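Long-range contact in pirin-like protein (Geobacillus kaustophilus, PDB 2P17), which is of uncertain function but belongs to the pirin family of cupin-fold proteins and binds one iron ion per subunit: residues A[6-14]-A[25-36]. Sequence-based numbering, arbitrary orientation.
Sequences RIRRVKTVQ and GSVLEPGNWQEY
Arg-8 and Arg-9 converge on a single carboxylate oxygen, Glu-35 OE2, in a salt-bridge network at the junction of the two cupin domains of the pirin fold, and the site illustrates how one acceptor can join a strand to a short helix. Arg-8 approaches end-on with both terminal nitrogens, NH1, from above the carboxylate plane, at 2.9 Å from Glu-35 OE2, and NH2 on that oxygen's anti lone pair. OE2 lies in the guanidinium plane, turned 68° from the carboxylate. Arg-9 arrives on the syn side, tilted out of the carboxylate plane, its NH2 2.8 Å from Glu-35 OE2 in the straightest of the three bonds (167°). Arg-9 NH2 also donates to Tyr-36 OH, 2.9 Å away at the ring edge. Arg-9 reaches both because its chain, extended as far as CD, bends at chi3 (63°). Were Glu-35 replaced by an alanine, the two neighbouring guanidinium groups would probably lose their shared counter-charge and Arg-8 could swing more easily.

A second shell helps to hold the carboxylate and the phenol in place. Asn-32, at the N-cap of helix 33-36, divides its ND2 between Glu-35 OE1 and Glu-29 OE2, while Tyr-36 OH donates to Glu-29 OE1 at 2.7 Å. Leu-28 CG sits over the centre of one face of the Tyr-36 ring, and Phe-215 meets this ring and makes a cation-pi contact with Arg-9.

Toward the hairpin of strands 3-19 and 22-26 the contact becomes apolar and water-mediated. Val-13 CG2 touches Val-27 CG2 at 3.8 Å, and Val-13 CG1 lies over Gly-25 CA, where a side chain would clash. Two waters link Gln-14 to the Ser-26 backbone; a third accepts from Arg-9 NH1 and donates to Tyr-36 OH and to Val-27 O, the latter at 3.1 Å.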
loop_
_atom_site.group_PDB
_atom_site.type_symbol
_atom_site.label_atom_id
_atom_site.label_comp_id
_atom_site.label_asym_id
_atom_site.label_seq_id
_atom_site.Cartn_x
_atom_site.Cartn_y
_atom_site.Cartn_z
ATOM N N ARG A 6 -14.261 -4.651 11.370
ATOM C CA ARG A 6 -13.515 -4.856 12.603
ATOM C C ARG A 6 -12.050 -5.061 12.241
ATOM O O ARG A 6 -11.723 -5.396 11.093
ATOM C CB ARG A 6 -14.038 -6.106 13.334
ATOM C CG ARG A 6 -15.388 -5.937 14.008
ATOM C CD ARG A 6 -15.990 -7.285 14.365
ATOM N NE ARG A 6 -16.584 -7.931 13.196
ATOM C CZ ARG A 6 -16.054 -8.962 12.542
ATOM N NH1 ARG A 6 -14.911 -9.498 12.943
ATOM N NH2 ARG A 6 -16.681 -9.463 11.484
ATOM N N ILE A 7 -11.170 -4.864 13.216
ATOM C CA ILE A 7 -9.776 -5.239 13.091
ATOM C C ILE A 7 -9.613 -6.671 13.586
ATOM O O ILE A 7 -9.809 -6.961 14.778
ATOM C CB ILE A 7 -8.839 -4.270 13.862
ATOM C CG1 ILE A 7 -9.013 -2.821 13.356
ATOM C CG2 ILE A 7 -7.378 -4.755 13.767
ATOM C CD1 ILE A 7 -8.932 -2.657 11.825
ATOM N N ARG A 8 -9.282 -7.570 12.667
ATOM C CA ARG A 8 -9.211 -8.994 12.998
ATOM C C ARG A 8 -7.840 -9.426 13.510
ATOM O O ARG A 8 -7.714 -10.491 14.126
ATOM C CB ARG A 8 -9.643 -9.857 11.818
ATOM C CG ARG A 8 -8.765 -9.722 10.594
ATOM C CD ARG A 8 -9.185 -10.659 9.461
ATOM N NE ARG A 8 -8.268 -10.492 8.344
ATOM C CZ ARG A 8 -7.121 -11.151 8.210
ATOM N NH1 ARG A 8 -6.779 -12.071 9.106
ATOM N NH2 ARG A 8 -6.326 -10.906 7.178
ATOM N N ARG A 9 -6.820 -8.603 13.268
ATOM C CA ARG A 9 -5.468 -8.917 13.712
ATOM C C ARG A 9 -4.596 -7.677 13.702
ATOM O O ARG A 9 -4.734 -6.827 12.819
ATOM C CB ARG A 9 -4.856 -9.992 12.811
ATOM C CG ARG A 9 -3.459 -10.424 13.215
ATOM C CD ARG A 9 -3.083 -11.772 12.633
ATOM N NE ARG A 9 -3.038 -11.763 11.172
ATOM C CZ ARG A 9 -2.012 -11.331 10.443
ATOM N NH1 ARG A 9 -0.919 -10.826 11.012
ATOM N NH2 ARG A 9 -2.078 -11.397 9.121
ATOM N N VAL A 10 -3.699 -7.567 14.682
ATOM C CA VAL A 10 -2.764 -6.448 14.766
ATOM C C VAL A 10 -1.328 -6.969 14.723
ATOM O O VAL A 10 -0.879 -7.638 15.663
ATOM C CB VAL A 10 -2.955 -5.622 16.065
ATOM C CG1 VAL A 10 -1.947 -4.469 16.131
ATOM C CG2 VAL A 10 -4.395 -5.129 16.196
ATOM N N LYS A 11 -0.612 -6.670 13.639
ATOM C CA LYS A 11 0.777 -7.115 13.476
ATOM C C LYS A 11 1.760 -5.990 13.782
ATOM O O LYS A 11 1.616 -4.883 13.261
ATOM C CB LYS A 11 0.999 -7.633 12.041
ATOM C CG LYS A 11 2.456 -7.758 11.603
ATOM C CD LYS A 11 3.134 -8.982 12.184
ATOM C CE LYS A 11 4.544 -9.137 11.620
ATOM N NZ LYS A 11 5.305 -10.253 12.287
ATOM N N THR A 12 2.775 -6.283 14.598
ATOM C CA THR A 12 3.815 -5.321 14.901
ATOM C C THR A 12 5.038 -5.707 14.083
ATOM O O THR A 12 5.573 -6.807 14.258
ATOM C CB THR A 12 4.147 -5.317 16.410
ATOM O OG1 THR A 12 2.957 -5.017 17.150
ATOM C CG2 THR A 12 5.201 -4.263 16.717
ATOM N N VAL A 13 5.473 -4.817 13.192
ATOM C CA VAL A 13 6.601 -5.115 12.314
ATOM C C VAL A 13 7.883 -5.224 13.134
ATOM O O VAL A 13 8.156 -4.366 13.976
ATOM C CB VAL A 13 6.722 -4.053 11.180
ATOM C CG1 VAL A 13 7.974 -4.275 10.328
ATOM C CG2 VAL A 13 5.481 -4.107 10.305
ATOM N N GLN A 14 8.631 -6.307 12.903
ATOM C CA GLN A 14 9.932 -6.535 13.536
ATOM C C GLN A 14 11.008 -6.401 12.462
ATOM O O GLN A 14 11.135 -7.267 11.588
ATOM C CB GLN A 14 10.015 -7.940 14.162
ATOM C CG GLN A 14 8.903 -8.291 15.150
ATOM C CD GLN A 14 9.054 -9.685 15.750
ATOM O OE1 GLN A 14 10.039 -9.984 16.436
ATOM N NE2 GLN A 14 8.065 -10.538 15.510
ATOM N N GLY A 25 11.720 -5.098 7.027
ATOM C CA GLY A 25 10.685 -5.699 7.887
ATOM C C GLY A 25 9.560 -6.258 7.057
ATOM O O GLY A 25 9.178 -5.655 6.059
ATOM N N SER A 26 9.051 -7.421 7.455
ATOM C CA SER A 26 7.912 -8.037 6.774
ATOM C C SER A 26 6.613 -7.545 7.393
ATOM O O SER A 26 6.397 -7.686 8.602
ATOM C CB SER A 26 7.984 -9.570 6.812
ATOM O OG SER A 26 8.712 -10.055 5.691
ATOM N N VAL A 27 5.780 -6.919 6.567
ATOM C CA VAL A 27 4.478 -6.426 7.013
ATOM C C VAL A 27 3.419 -7.483 6.688
ATOM O O VAL A 27 2.636 -7.899 7.548
ATOM C CB VAL A 27 4.145 -5.044 6.397
ATOM C CG1 VAL A 27 2.890 -4.458 7.037
ATOM C CG2 VAL A 27 5.331 -4.062 6.546
ATOM N N LEU A 28 3.413 -7.908 5.430
ATOM C CA LEU A 28 2.687 -9.087 5.000
ATOM C C LEU A 28 3.749 -10.062 4.536
ATOM O O LEU A 28 4.468 -9.786 3.557
ATOM C CB LEU A 28 1.734 -8.759 3.835
ATOM C CG LEU A 28 0.314 -8.283 4.160
ATOM C CD1 LEU A 28 0.309 -6.957 4.904
ATOM C CD2 LEU A 28 -0.517 -8.188 2.872
ATOM N N GLU A 29 3.860 -11.181 5.244
ATOM C CA GLU A 29 4.844 -12.203 4.913
ATOM C C GLU A 29 4.452 -12.903 3.617
ATOM O O GLU A 29 3.255 -13.014 3.319
ATOM C CB GLU A 29 4.959 -13.216 6.058
ATOM C CG GLU A 29 3.857 -14.288 6.103
ATOM C CD GLU A 29 2.538 -13.807 6.700
ATOM O OE1 GLU A 29 2.427 -12.620 7.077
ATOM O OE2 GLU A 29 1.604 -14.641 6.799
ATOM N N PRO A 30 5.447 -13.364 2.834
ATOM C CA PRO A 30 5.141 -14.127 1.623
ATOM C C PRO A 30 4.612 -15.524 1.951
ATOM O O PRO A 30 4.737 -15.976 3.091
ATOM C CB PRO A 30 6.496 -14.224 0.915
ATOM C CG PRO A 30 7.501 -14.131 2.013
ATOM C CD PRO A 30 6.902 -13.192 3.030
ATOM N N GLY A 31 4.012 -16.178 0.956
ATOM C CA GLY A 31 3.533 -17.555 1.100
ATOM C C GLY A 31 2.210 -17.717 1.823
ATOM O O GLY A 31 1.872 -18.819 2.268
ATOM N N ASN A 32 1.470 -16.620 1.957
ATOM C CA ASN A 32 0.161 -16.622 2.599
ATOM C C ASN A 32 -0.874 -15.938 1.703
ATOM O O ASN A 32 -1.700 -15.150 2.173
ATOM C CB ASN A 32 0.246 -15.948 3.972
ATOM C CG ASN A 32 -0.975 -16.214 4.833
ATOM O OD1 ASN A 32 -1.839 -17.023 4.474
ATOM N ND2 ASN A 32 -1.063 -15.527 5.970
ATOM N N TRP A 33 -0.837 -16.281 0.412
ATOM C CA TRP A 33 -1.723 -15.706 -0.583
ATOM C C TRP A 33 -3.175 -15.869 -0.160
ATOM O O TRP A 33 -4.015 -14.997 -0.440
ATOM C CB TRP A 33 -1.501 -16.349 -1.967
ATOM C CG TRP A 33 -2.189 -17.687 -2.141
ATOM C CD1 TRP A 33 -1.652 -18.915 -1.891
ATOM C CD2 TRP A 33 -3.545 -17.925 -2.570
ATOM N NE1 TRP A 33 -2.575 -19.900 -2.135
ATOM C CE2 TRP A 33 -3.742 -19.322 -2.560
ATOM C CE3 TRP A 33 -4.606 -17.092 -2.962
ATOM C CZ2 TRP A 33 -4.958 -19.911 -2.923
ATOM C CZ3 TRP A 33 -5.820 -17.684 -3.330
ATOM C CH2 TRP A 33 -5.977 -19.082 -3.310
ATOM N N GLN A 34 -3.473 -16.986 0.514
ATOM C CA GLN A 34 -4.853 -17.325 0.824
ATOM C C GLN A 34 -5.475 -16.357 1.809
ATOM O O GLN A 34 -6.676 -16.137 1.779
ATOM C CB GLN A 34 -4.985 -18.779 1.313
ATOM C CG GLN A 34 -4.341 -19.102 2.658
ATOM C CD GLN A 34 -2.912 -19.598 2.536
ATOM O OE1 GLN A 34 -2.188 -19.258 1.595
ATOM N NE2 GLN A 34 -2.498 -20.418 3.492
ATOM N N GLU A 35 -4.652 -15.768 2.677
ATOM C CA GLU A 35 -5.156 -14.775 3.613
ATOM C C GLU A 35 -5.211 -13.373 3.020
ATOM O O GLU A 35 -6.094 -12.592 3.377
ATOM C CB GLU A 35 -4.322 -14.750 4.907
ATOM C CG GLU A 35 -4.926 -13.885 6.008
ATOM C CD GLU A 35 -4.067 -13.809 7.257
ATOM O OE1 GLU A 35 -3.289 -14.752 7.515
ATOM O OE2 GLU A 35 -4.191 -12.799 7.983
ATOM N N TYR A 36 -4.252 -13.051 2.149
ATOM C CA TYR A 36 -4.038 -11.653 1.754
ATOM C C TYR A 36 -4.534 -11.264 0.371
ATOM O O TYR A 36 -4.526 -10.080 0.036
ATOM C CB TYR A 36 -2.557 -11.308 1.860
ATOM C CG TYR A 36 -1.954 -11.480 3.239
ATOM C CD1 TYR A 36 -2.622 -11.049 4.392
ATOM C CD2 TYR A 36 -0.687 -12.018 3.376
ATOM C CE1 TYR A 36 -2.041 -11.197 5.652
ATOM C CE2 TYR A 36 -0.092 -12.152 4.634
ATOM C CZ TYR A 36 -0.775 -11.740 5.754
ATOM O OH TYR A 36 -0.176 -11.869 7.009
HETATM O O HOH W 1 1.198 -10.062 9.187
HETATM O O HOH W 2 7.789 -8.253 10.939
HETATM O O HOH W 3 10.341 -8.838 9.621
#